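Local coordinates for SalCYP truncation (Salinispora tropica, PDB 7ABB), which is a member of the cytochrome P450 family, whose mainly helical fold here encloses a bound heme c, at residues S10-A18 with F35-V45; F122-S131 with N380-W388. One frame throughout, in Å; residues are numbered along the deposited sequence.

Interaction 1 of 2, residues S10-A18 with F35-V45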
loop_
_atom_site.group_PDB
_atom_site.type_symbol
_atom_site.label_atom_id
_atom_site.label_comp_id
_atom_site.label_asym_id
_atom_site.label_seq_id
_atom_site.Cartn_x
_atom_site.Cartn_y
_atom_site.Cartn_z
ATOM N N SER A 10 -7.360 -13.809 26.573
ATOM C CA SER A 10 -6.229 -13.282 25.813
ATOM C C SER A 10 -5.485 -14.402 25.115
ATOM O O SER A 10 -5.552 -15.554 25.525
ATOM C CB SER A 10 -5.260 -12.532 26.718
ATOM O OG SER A 10 -5.861 -11.352 27.209
ATOM N N VAL A 11 -4.773 -14.059 24.052
ATOM C CA VAL A 11 -3.929 -15.012 23.348
ATOM C C VAL A 11 -2.558 -14.391 23.137
ATOM O O VAL A 11 -2.411 -13.168 23.046
ATOM C CB VAL A 11 -4.549 -15.448 22.007
ATOM C CG1 VAL A 11 -5.751 -16.339 22.256
ATOM C CG2 VAL A 11 -4.937 -14.244 21.174
ATOM N N GLU A 12 -1.541 -15.250 23.067
ATOM C CA GLU A 12 -0.176 -14.794 22.812
ATOM C C GLU A 12 -0.022 -14.666 21.302
ATOM O O GLU A 12 0.472 -15.561 20.624
ATOM C CB GLU A 12 0.835 -15.764 23.412
ATOM C CG GLU A 12 2.274 -15.247 23.464
ATOM C CD GLU A 12 2.494 -14.195 24.539
ATOM O OE1 GLU A 12 1.648 -14.082 25.450
ATOM O OE2 GLU A 12 3.517 -13.480 24.471
ATOM N N PHE A 13 -0.472 -13.532 20.771
ATOM C CA PHE A 13 -0.533 -13.298 19.330
ATOM C C PHE A 13 0.489 -12.256 18.907
ATOM O O PHE A 13 0.528 -11.152 19.460
ATOM C CB PHE A 13 -1.932 -12.837 18.914
ATOM C CG PHE A 13 -2.053 -12.470 17.453
ATOM C CD1 PHE A 13 -2.091 -13.446 16.483
ATOM C CD2 PHE A 13 -2.158 -11.142 17.063
ATOM C CE1 PHE A 13 -2.217 -13.112 15.153
ATOM C CE2 PHE A 13 -2.311 -10.799 15.734
ATOM C CZ PHE A 13 -2.322 -11.788 14.773
ATOM N N ASP A 14 1.284 -12.601 17.897
ATOM C CA ASP A 14 2.298 -11.722 17.331
ATOM C C ASP A 14 1.691 -10.960 16.156
ATOM O O ASP A 14 1.214 -11.577 15.201
ATOM C CB ASP A 14 3.488 -12.573 16.882
ATOM C CG ASP A 14 4.613 -11.765 16.239
ATOM O OD1 ASP A 14 4.415 -10.598 15.850
ATOM O OD2 ASP A 14 5.718 -12.335 16.117
ATOM N N PHE A 15 1.698 -9.626 16.220
ATOM C CA PHE A 15 1.023 -8.882 15.158
ATOM C C PHE A 15 1.772 -8.925 13.826
ATOM O O PHE A 15 1.218 -8.476 12.817
ATOM C CB PHE A 15 0.770 -7.429 15.569
ATOM C CG PHE A 15 2.006 -6.670 15.953
ATOM C CD1 PHE A 15 2.959 -6.341 15.010
ATOM C CD2 PHE A 15 2.195 -6.254 17.257
ATOM C CE1 PHE A 15 4.094 -5.638 15.361
ATOM C CE2 PHE A 15 3.328 -5.546 17.613
ATOM C CZ PHE A 15 4.277 -5.240 16.662
ATOM N N PHE A 16 2.990 -9.441 13.792
ATOM C CA PHE A 16 3.677 -9.683 12.510
ATOM C C PHE A 16 3.114 -10.866 11.747
ATOM O O PHE A 16 3.663 -11.278 10.723
ATOM C CB PHE A 16 5.168 -9.895 12.764
ATOM C CG PHE A 16 5.901 -8.638 13.110
ATOM C CD1 PHE A 16 6.046 -7.631 12.173
ATOM C CD2 PHE A 16 6.455 -8.461 14.371
ATOM C CE1 PHE A 16 6.726 -6.462 12.484
ATOM C CE2 PHE A 16 7.138 -7.293 14.688
ATOM C CZ PHE A 16 7.272 -6.295 13.741
ATOM N N ALA A 17 2.021 -11.468 12.194
ATOM C CA ALA A 17 1.539 -12.683 11.568
ATOM C C ALA A 17 0.941 -12.389 10.191
ATOM O O ALA A 17 0.556 -11.263 9.874
ATOM C CB ALA A 17 0.511 -13.357 12.469
ATOM N N ALA A 18 0.876 -13.432 9.362
ATOM C CA ALA A 18 0.307 -13.291 8.031
ATOM C C ALA A 18 -1.204 -13.070 8.112
ATOM O O ALA A 18 -1.829 -13.403 9.120
ATOM C CB ALA A 18 0.602 -14.541 7.200
ATOM N N PHE A 35 -10.301 -9.579 19.466
ATOM C CA PHE A 35 -9.564 -10.422 20.389
ATOM C C PHE A 35 -8.421 -9.619 20.977
ATOM O O PHE A 35 -8.033 -8.573 20.452
ATOM C CB PHE A 35 -9.067 -11.732 19.743
ATOM C CG PHE A 35 -8.004 -11.575 18.677
ATOM C CD1 PHE A 35 -6.658 -11.573 19.015
ATOM C CD2 PHE A 35 -8.354 -11.546 17.341
ATOM C CE1 PHE A 35 -5.680 -11.482 18.034
ATOM C CE2 PHE A 35 -7.382 -11.455 16.345
ATOM C CZ PHE A 35 -6.039 -11.435 16.698
ATOM N N HIS A 36 -7.927 -10.098 22.111
ATOM C CA HIS A 36 -6.894 -9.420 22.880
ATOM C C HIS A 36 -5.623 -10.257 22.876
ATOM O O HIS A 36 -5.667 -11.477 23.107
ATOM C CB HIS A 36 -7.335 -9.165 24.321
ATOM C CG HIS A 36 -6.366 -8.333 25.096
ATOM N ND1 HIS A 36 -5.464 -8.866 25.995
ATOM C CD2 HIS A 36 -6.115 -7.001 25.056
ATOM C CE1 HIS A 36 -4.730 -7.888 26.504
ATOM N NE2 HIS A 36 -5.103 -6.751 25.948
ATOM N N SER A 37 -4.500 -9.606 22.620
ATOM C CA SER A 37 -3.200 -10.249 22.667
ATOM C C SER A 37 -2.451 -9.830 23.921
ATOM O O SER A 37 -2.346 -8.634 24.225
ATOM C CB SER A 37 -2.357 -9.897 21.450
ATOM O OG SER A 37 -1.086 -10.534 21.569
ATOM N N SER A 38 -1.899 -10.814 24.621
ATOM C CA SER A 38 -1.084 -10.568 25.798
ATOM C C SER A 38 0.386 -10.414 25.459
ATOM O O SER A 38 1.205 -10.233 26.360
ATOM C CB SER A 38 -1.262 -11.712 26.796
ATOM O OG SER A 38 -1.039 -12.960 26.157
ATOM N N ARG A 39 0.740 -10.467 24.185
ATOM C CA ARG A 39 2.141 -10.446 23.798
ATOM C C ARG A 39 2.720 -9.037 23.885
ATOM O O ARG A 39 2.078 -8.055 23.501
ATOM C CB ARG A 39 2.297 -10.998 22.383
ATOM C CG ARG A 39 3.710 -11.362 22.025
ATOM C CD ARG A 39 3.737 -12.290 20.836
ATOM N NE ARG A 39 5.101 -12.696 20.512
ATOM C CZ ARG A 39 5.952 -11.957 19.810
ATOM N NH1 ARG A 39 5.586 -10.766 19.350
ATOM N NH2 ARG A 39 7.173 -12.414 19.569
ATOM N N GLY A 40 3.946 -8.950 24.397
ATOM C CA GLY A 40 4.606 -7.658 24.514
ATOM C C GLY A 40 3.904 -6.798 25.543
ATOM O O GLY A 40 3.580 -7.249 26.649
ATOM N N ASP A 41 3.660 -5.539 25.178
ATOM C CA ASP A 41 2.893 -4.625 26.016
ATOM C C ASP A 41 1.394 -4.877 25.943
ATOM O O ASP A 41 0.633 -4.185 26.629
ATOM C CB ASP A 41 3.189 -3.180 25.614
ATOM C CG ASP A 41 4.639 -2.795 25.838
ATOM O OD1 ASP A 41 5.274 -3.360 26.756
ATOM O OD2 ASP A 41 5.138 -1.922 25.097
ATOM N N SER A 42 0.965 -5.840 25.125
ATOM C CA SER A 42 -0.431 -6.226 24.957
ATOM C C SER A 42 -1.134 -5.258 24.018
ATOM O O SER A 42 -0.689 -4.116 23.844
ATOM C CB SER A 42 -1.163 -6.300 26.300
ATOM O OG SER A 42 -1.694 -5.033 26.669
ATOM N N PHE A 43 -2.217 -5.722 23.389
ATOM C CA PHE A 43 -2.962 -4.917 22.426
ATOM C C PHE A 43 -4.254 -5.626 22.054
ATOM O O PHE A 43 -4.362 -6.854 22.140
ATOM C CB PHE A 43 -2.136 -4.616 21.163
ATOM C CG PHE A 43 -1.620 -5.843 20.444
ATOM C CD1 PHE A 43 -0.397 -6.405 20.789
ATOM C CD2 PHE A 43 -2.336 -6.411 19.393
ATOM C CE1 PHE A 43 0.089 -7.520 20.114
ATOM C CE2 PHE A 43 -1.859 -7.528 18.726
ATOM C CZ PHE A 43 -0.646 -8.077 19.084
ATOM N N TRP A 44 -5.232 -4.833 21.642
ATOM C CA TRP A 44 -6.473 -5.340 21.081
ATOM C C TRP A 44 -6.392 -5.393 19.561
ATOM O O TRP A 44 -5.729 -4.561 18.926
ATOM C CB TRP A 44 -7.651 -4.464 21.500
ATOM C CG TRP A 44 -8.116 -4.707 22.910
ATOM C CD1 TRP A 44 -7.768 -4.009 24.037
ATOM C CD2 TRP A 44 -9.035 -5.733 23.352
ATOM N NE1 TRP A 44 -8.408 -4.533 25.139
ATOM C CE2 TRP A 44 -9.192 -5.578 24.745
ATOM C CE3 TRP A 44 -9.743 -6.748 22.702
ATOM C CZ2 TRP A 44 -10.020 -6.406 25.499
ATOM C CZ3 TRP A 44 -10.558 -7.569 23.453
ATOM C CH2 TRP A 44 -10.689 -7.398 24.833
ATOM N N VAL A 45 -7.079 -6.376 18.984
ATOM C CA VAL A 45 -7.216 -6.526 17.540
ATOM C C VAL A 45 -8.700 -6.521 17.199
ATOM O O VAL A 45 -9.424 -7.474 17.535
ATOM C CB VAL A 45 -6.549 -7.813 17.032
ATOM C CG1 VAL A 45 -6.669 -7.905 15.516
ATOM C CG2 VAL A 45 -5.090 -7.873 17.466
HETATM O O HOH W 1 3.533 -8.789 18.764
#
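Asp14 lays its carboxylate flat over one face of the Arg39 guanidinium, the planes only 7° apart. Asp14 OD2 and Arg39 NH1 are 3.6 Å apart and no N-H points at the oxygen, so charge alone pairs them; the in-plane edge of the guanidinium is used for a water that NH1 shares with Phe15 N. The arginine arrives on a chain extended from CG to NE, which runs past Phe13 O, while Glu12 OE2 lies against its CG and Glu12 OE1 accepts from Ser38 OG. With chi1 at 179°, Ser37 OG stands beside its own carbonyl carbon, donates to a lone pair of Phe13 O at 2.7 Å and accepts from Arg39 N in an ST turn. A serine is short enough to do both inside a buried spot. The backbones meet in a single bridge, Val11 N to His36 O at 2.9 Å and Ser38 N to Val11 O, flanked by Ser10 OG with His36 ND1 at 2.8 Å. Aromatic rings fill the apolar side, as suits the buried Phe13 and Phe35: Phe35 sends its edge into the face of Phe13 in a T-shaped pair, planes at 89°, and Phe15 directs an edge toward Phe43. Residues 10-18 thus run past the hairpin of strands 34-37 and 43-46; Val25 of helix 19-29 touches Phe13 and Phe35, and Leu304 of strand 302-304 touches Phe15 and Phe43.

Interaction 2 of 2, residues F122-S131 with N380-W388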
loop_
_atom_site.group_PDB
_atom_site.type_symbol
_atom_site.label_atom_id
_atom_site.label_comp_id
_atom_site.label_asym_id
_atom_site.label_seq_id
_atom_site.Cartn_x
_atom_site.Cartn_y
_atom_site.Cartn_z
ATOM N N PHE A 122 11.771 -8.604 -21.216
ATOM C CA PHE A 122 11.936 -9.986 -20.769
ATOM C C PHE A 122 10.940 -10.976 -21.354
ATOM O O PHE A 122 11.053 -12.162 -21.043
ATOM C CB PHE A 122 11.922 -10.105 -19.235
ATOM C CG PHE A 122 10.709 -9.543 -18.544
ATOM C CD1 PHE A 122 9.502 -10.232 -18.508
ATOM C CD2 PHE A 122 10.795 -8.348 -17.846
ATOM C CE1 PHE A 122 8.392 -9.709 -17.829
ATOM C CE2 PHE A 122 9.712 -7.825 -17.180
ATOM C CZ PHE A 122 8.506 -8.491 -17.153
ATOM N N VAL A 123 10.020 -10.557 -22.229
ATOM C CA VAL A 123 9.051 -11.495 -22.808
ATOM C C VAL A 123 9.743 -12.715 -23.412
ATOM O O VAL A 123 9.246 -13.844 -23.304
ATOM C CB VAL A 123 8.168 -10.804 -23.866
ATOM C CG1 VAL A 123 7.283 -11.824 -24.568
ATOM C CG2 VAL A 123 7.290 -9.792 -23.249
ATOM N N ASP A 124 10.860 -12.509 -24.115
ATOM C CA ASP A 124 11.502 -13.609 -24.825
ATOM C C ASP A 124 12.122 -14.661 -23.905
ATOM O O ASP A 124 12.407 -15.766 -24.372
ATOM C CB ASP A 124 12.575 -13.056 -25.781
ATOM C CG ASP A 124 11.981 -12.321 -26.967
ATOM O OD1 ASP A 124 10.756 -12.417 -27.186
ATOM O OD2 ASP A 124 12.749 -11.659 -27.694
ATOM N N ARG A 125 12.298 -14.367 -22.613
ATOM C CA ARG A 125 12.928 -15.325 -21.706
ATOM C C ARG A 125 11.996 -16.461 -21.290
ATOM O O ARG A 125 12.474 -17.547 -20.952
ATOM C CB ARG A 125 13.402 -14.603 -20.453
ATOM C CG ARG A 125 14.622 -13.722 -20.726
ATOM C CD ARG A 125 14.877 -12.723 -19.634
ATOM N NE ARG A 125 14.756 -13.310 -18.313
ATOM C CZ ARG A 125 14.762 -12.605 -17.185
ATOM N NH1 ARG A 125 14.943 -11.286 -17.230
ATOM N NH2 ARG A 125 14.622 -13.226 -16.021
ATOM N N GLY A 126 10.691 -16.225 -21.294
ATOM C CA GLY A 126 9.778 -17.213 -20.765
ATOM C C GLY A 126 9.801 -17.337 -19.257
ATOM O O GLY A 126 9.173 -18.252 -18.709
ATOM N N GLU A 127 10.502 -16.443 -18.561
ATOM C CA GLU A 127 10.466 -16.423 -17.104
ATOM C C GLU A 127 10.908 -15.053 -16.624
ATOM O O GLU A 127 11.644 -14.340 -17.314
ATOM C CB GLU A 127 11.368 -17.493 -16.464
ATOM C CG GLU A 127 12.831 -17.232 -16.643
ATOM C CD GLU A 127 13.766 -18.192 -15.942
ATOM O OE1 GLU A 127 13.354 -19.258 -15.390
ATOM O OE2 GLU A 127 14.986 -17.925 -16.013
ATOM N N VAL A 128 10.466 -14.711 -15.419
ATOM C CA VAL A 128 10.904 -13.494 -14.754
ATOM C C VAL A 128 10.704 -13.660 -13.255
ATOM O O VAL A 128 9.800 -14.374 -12.807
ATOM C CB VAL A 128 10.129 -12.269 -15.302
ATOM C CG1 VAL A 128 8.662 -12.281 -14.884
ATOM C CG2 VAL A 128 10.810 -10.945 -14.866
ATOM N N SER A 129 11.541 -12.973 -12.475
ATOM C CA SER A 129 11.283 -12.780 -11.053
ATOM C C SER A 129 10.449 -11.507 -10.973
ATOM O O SER A 129 10.962 -10.384 -11.102
ATOM C CB SER A 129 12.583 -12.707 -10.260
ATOM O OG SER A 129 12.317 -12.391 -8.890
ATOM N N PHE A 130 9.143 -11.687 -10.803
ATOM C CA PHE A 130 8.179 -10.638 -11.119
ATOM C C PHE A 130 8.454 -9.356 -10.337
ATOM O O PHE A 130 8.473 -8.259 -10.909
ATOM C CB PHE A 130 6.768 -11.148 -10.840
ATOM C CG PHE A 130 5.692 -10.141 -11.083
ATOM C CD1 PHE A 130 5.122 -9.990 -12.332
ATOM C CD2 PHE A 130 5.241 -9.321 -10.050
ATOM C CE1 PHE A 130 4.129 -9.048 -12.562
ATOM C CE2 PHE A 130 4.227 -8.409 -10.268
ATOM C CZ PHE A 130 3.671 -8.265 -11.520
ATOM N N SER A 131 8.622 -9.459 -9.020
ATOM C CA SER A 131 8.735 -8.226 -8.248
ATOM C C SER A 131 10.143 -7.639 -8.298
ATOM O O SER A 131 10.296 -6.414 -8.359
ATOM C CB SER A 131 8.303 -8.463 -6.803
ATOM O OG SER A 131 6.912 -8.740 -6.777
ATOM N N ASN A 380 6.940 -9.370 2.685
ATOM C CA ASN A 380 8.319 -9.312 3.199
ATOM C C ASN A 380 9.263 -9.760 2.083
ATOM O O ASN A 380 9.177 -9.225 0.966
ATOM C CB ASN A 380 8.402 -10.135 4.473
ATOM C CG ASN A 380 7.499 -9.600 5.568
ATOM O OD1 ASN A 380 7.288 -8.394 5.658
ATOM N ND2 ASN A 380 6.956 -10.491 6.385
ATOM N N VAL A 381 10.161 -10.711 2.333
ATOM C CA VAL A 381 11.097 -11.214 1.332
ATOM C C VAL A 381 10.503 -12.450 0.667
ATOM O O VAL A 381 10.203 -13.445 1.333
ATOM C CB VAL A 381 12.450 -11.537 1.972
ATOM C CG1 VAL A 381 13.414 -12.106 0.927
ATOM C CG2 VAL A 381 13.024 -10.287 2.632
ATOM N N TYR A 382 10.338 -12.383 -0.646
ATOM C CA TYR A 382 9.816 -13.494 -1.430
ATOM C C TYR A 382 10.391 -13.398 -2.836
ATOM O O TYR A 382 10.958 -12.377 -3.225
ATOM C CB TYR A 382 8.285 -13.465 -1.462
ATOM C CG TYR A 382 7.714 -12.255 -2.162
ATOM C CD1 TYR A 382 7.501 -12.254 -3.538
ATOM C CD2 TYR A 382 7.394 -11.103 -1.442
ATOM C CE1 TYR A 382 6.982 -11.148 -4.185
ATOM C CE2 TYR A 382 6.878 -9.992 -2.078
ATOM C CZ TYR A 382 6.672 -10.014 -3.448
ATOM O OH TYR A 382 6.159 -8.928 -4.121
ATOM N N ASP A 383 10.217 -14.467 -3.616
ATOM C CA ASP A 383 10.656 -14.473 -5.010
ATOM C C ASP A 383 9.545 -15.109 -5.833
ATOM O O ASP A 383 9.356 -16.327 -5.793
ATOM C CB ASP A 383 11.980 -15.225 -5.167
ATOM C CG ASP A 383 12.498 -15.228 -6.600
ATOM O OD1 ASP A 383 11.805 -14.702 -7.490
ATOM O OD2 ASP A 383 13.607 -15.757 -6.830
ATOM N N LEU A 384 8.810 -14.294 -6.563
ATOM C CA LEU A 384 7.710 -14.757 -7.395
ATOM C C LEU A 384 8.254 -14.980 -8.796
ATOM O O LEU A 384 8.509 -14.020 -9.528
ATOM C CB LEU A 384 6.578 -13.739 -7.403
ATOM C CG LEU A 384 5.468 -14.022 -8.411
ATOM C CD1 LEU A 384 4.813 -15.355 -8.126
ATOM C CD2 LEU A 384 4.441 -12.918 -8.389
ATOM N N ARG A 385 8.435 -16.246 -9.156
ATOM C CA ARG A 385 8.819 -16.629 -10.508
ATOM C C ARG A 385 7.556 -16.954 -11.298
ATOM O O ARG A 385 6.708 -17.725 -10.841
ATOM C CB ARG A 385 9.765 -17.831 -10.485
ATOM C CG ARG A 385 10.247 -18.298 -11.857
ATOM C CD ARG A 385 11.312 -19.389 -11.748
ATOM N NE ARG A 385 11.676 -19.983 -13.044
ATOM C CZ ARG A 385 11.699 -21.293 -13.313
ATOM N NH1 ARG A 385 11.360 -22.180 -12.373
ATOM N NH2 ARG A 385 12.058 -21.740 -14.531
ATOM N N ILE A 386 7.442 -16.371 -12.482
ATOM C CA ILE A 386 6.371 -16.665 -13.420
ATOM C C ILE A 386 7.038 -17.163 -14.691
ATOM O O ILE A 386 8.120 -16.683 -15.054
ATOM C CB ILE A 386 5.512 -15.421 -13.711
ATOM C CG1 ILE A 386 5.007 -14.807 -12.405
ATOM C CG2 ILE A 386 4.382 -15.741 -14.669
ATOM C CD1 ILE A 386 4.164 -13.578 -12.583
ATOM N N VAL A 387 6.408 -18.137 -15.357
ATOM C CA VAL A 387 6.929 -18.679 -16.605
ATOM C C VAL A 387 5.831 -18.705 -17.669
ATOM O O VAL A 387 4.634 -18.666 -17.372
ATOM C CB VAL A 387 7.536 -20.096 -16.413
ATOM C CG1 VAL A 387 8.675 -20.073 -15.387
ATOM C CG2 VAL A 387 6.482 -21.122 -16.009
ATOM N N TRP A 388 6.261 -18.791 -18.933
ATOM C CA TRP A 388 5.324 -18.812 -20.050
ATOM C C TRP A 388 6.008 -19.362 -21.285
ATOM O O TRP A 388 7.234 -19.327 -21.374
ATOM C CB TRP A 388 4.763 -17.412 -20.356
ATOM C CG TRP A 388 5.819 -16.367 -20.610
ATOM C CD1 TRP A 388 6.336 -15.993 -21.824
ATOM C CD2 TRP A 388 6.485 -15.577 -19.631
ATOM N NE1 TRP A 388 7.283 -15.013 -21.652
ATOM C CE2 TRP A 388 7.383 -14.729 -20.314
ATOM C CE3 TRP A 388 6.389 -15.476 -18.240
ATOM C CZ2 TRP A 388 8.223 -13.828 -19.647
ATOM C CZ3 TRP A 388 7.209 -14.554 -17.582
ATOM C CH2 TRP A 388 8.110 -13.755 -18.287
ATOM O OXT TRP A 388 5.323 -19.844 -22.186
HETATM O O HOH W 2 9.989 -11.528 -7.374
#
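Trp388, the last residue, spreads its indole over the backbone of Gly126 and Glu127. Its chi1 of 55° sets CG between the backbone nitrogen and the carbonyl carbon, turning the ring over Gly126, which leads into strand 127-129. From CB the ring opens at CG and CD1; these, CD2 and CE2 lie over Gly126 CA, whose CH-pi contact is 3.5 Å from the centroid of the five-membered ring. Gly126 has a positive phi (72°), easy for glycine, and without a CB it keeps clear of Trp388 O. Trp388 NE1 donates in the ring plane to a lone pair of Val123 O at 2.8 Å, while CZ2 passes Phe122 O. CE3 nears Gly126 O, CZ3 meets Val128 CG1, and CH2 touches Phe122 CD1 and, at 3.7 Å, Val128 CG1. Val128 and Ile386 exchange two backbone bonds, and Phe130 N continues the pairing to Leu384 O at 2.7 Å. Arg385 grips Glu127 OE1 side-on with NE and NH2, the latter at 2.9 Å, the carboxylate and guanidinium planes turned 81° apart. Ser129 OG donates to Asp383 OD1 from above the carboxylate plane, and Ser131 OG to Tyr382 OH, which also bonds Asn242. The buried Val128 and Ile386 point to the same side, where Trp359 of helix 345-362 touches both. This two-stranded antiparallel sheet is consistent with the small P450 sheet pairing the C-terminal strand with one leading into a helix.

Overall arrangement
Interaction 1 closes near the amino terminus before interaction 2 opens, and the second joins residues 122-131 to the very end of the chain, spanning 248 intervening residues that include many of the helices. Their centres lie 35 Å apart, each more than 20 Å from the centre of the chain, although their nearest atoms come within about 6 Å without touching. They share no sheet: the hairpin of interaction 1 belongs to the five-stranded mixed sheet, whereas interaction 2 forms its own two-stranded sheet beside helices 130-147 and 345-362. The first modelled residues and the C-terminal strand are each paired with strands, at separate places around the helical body that contains the heme c.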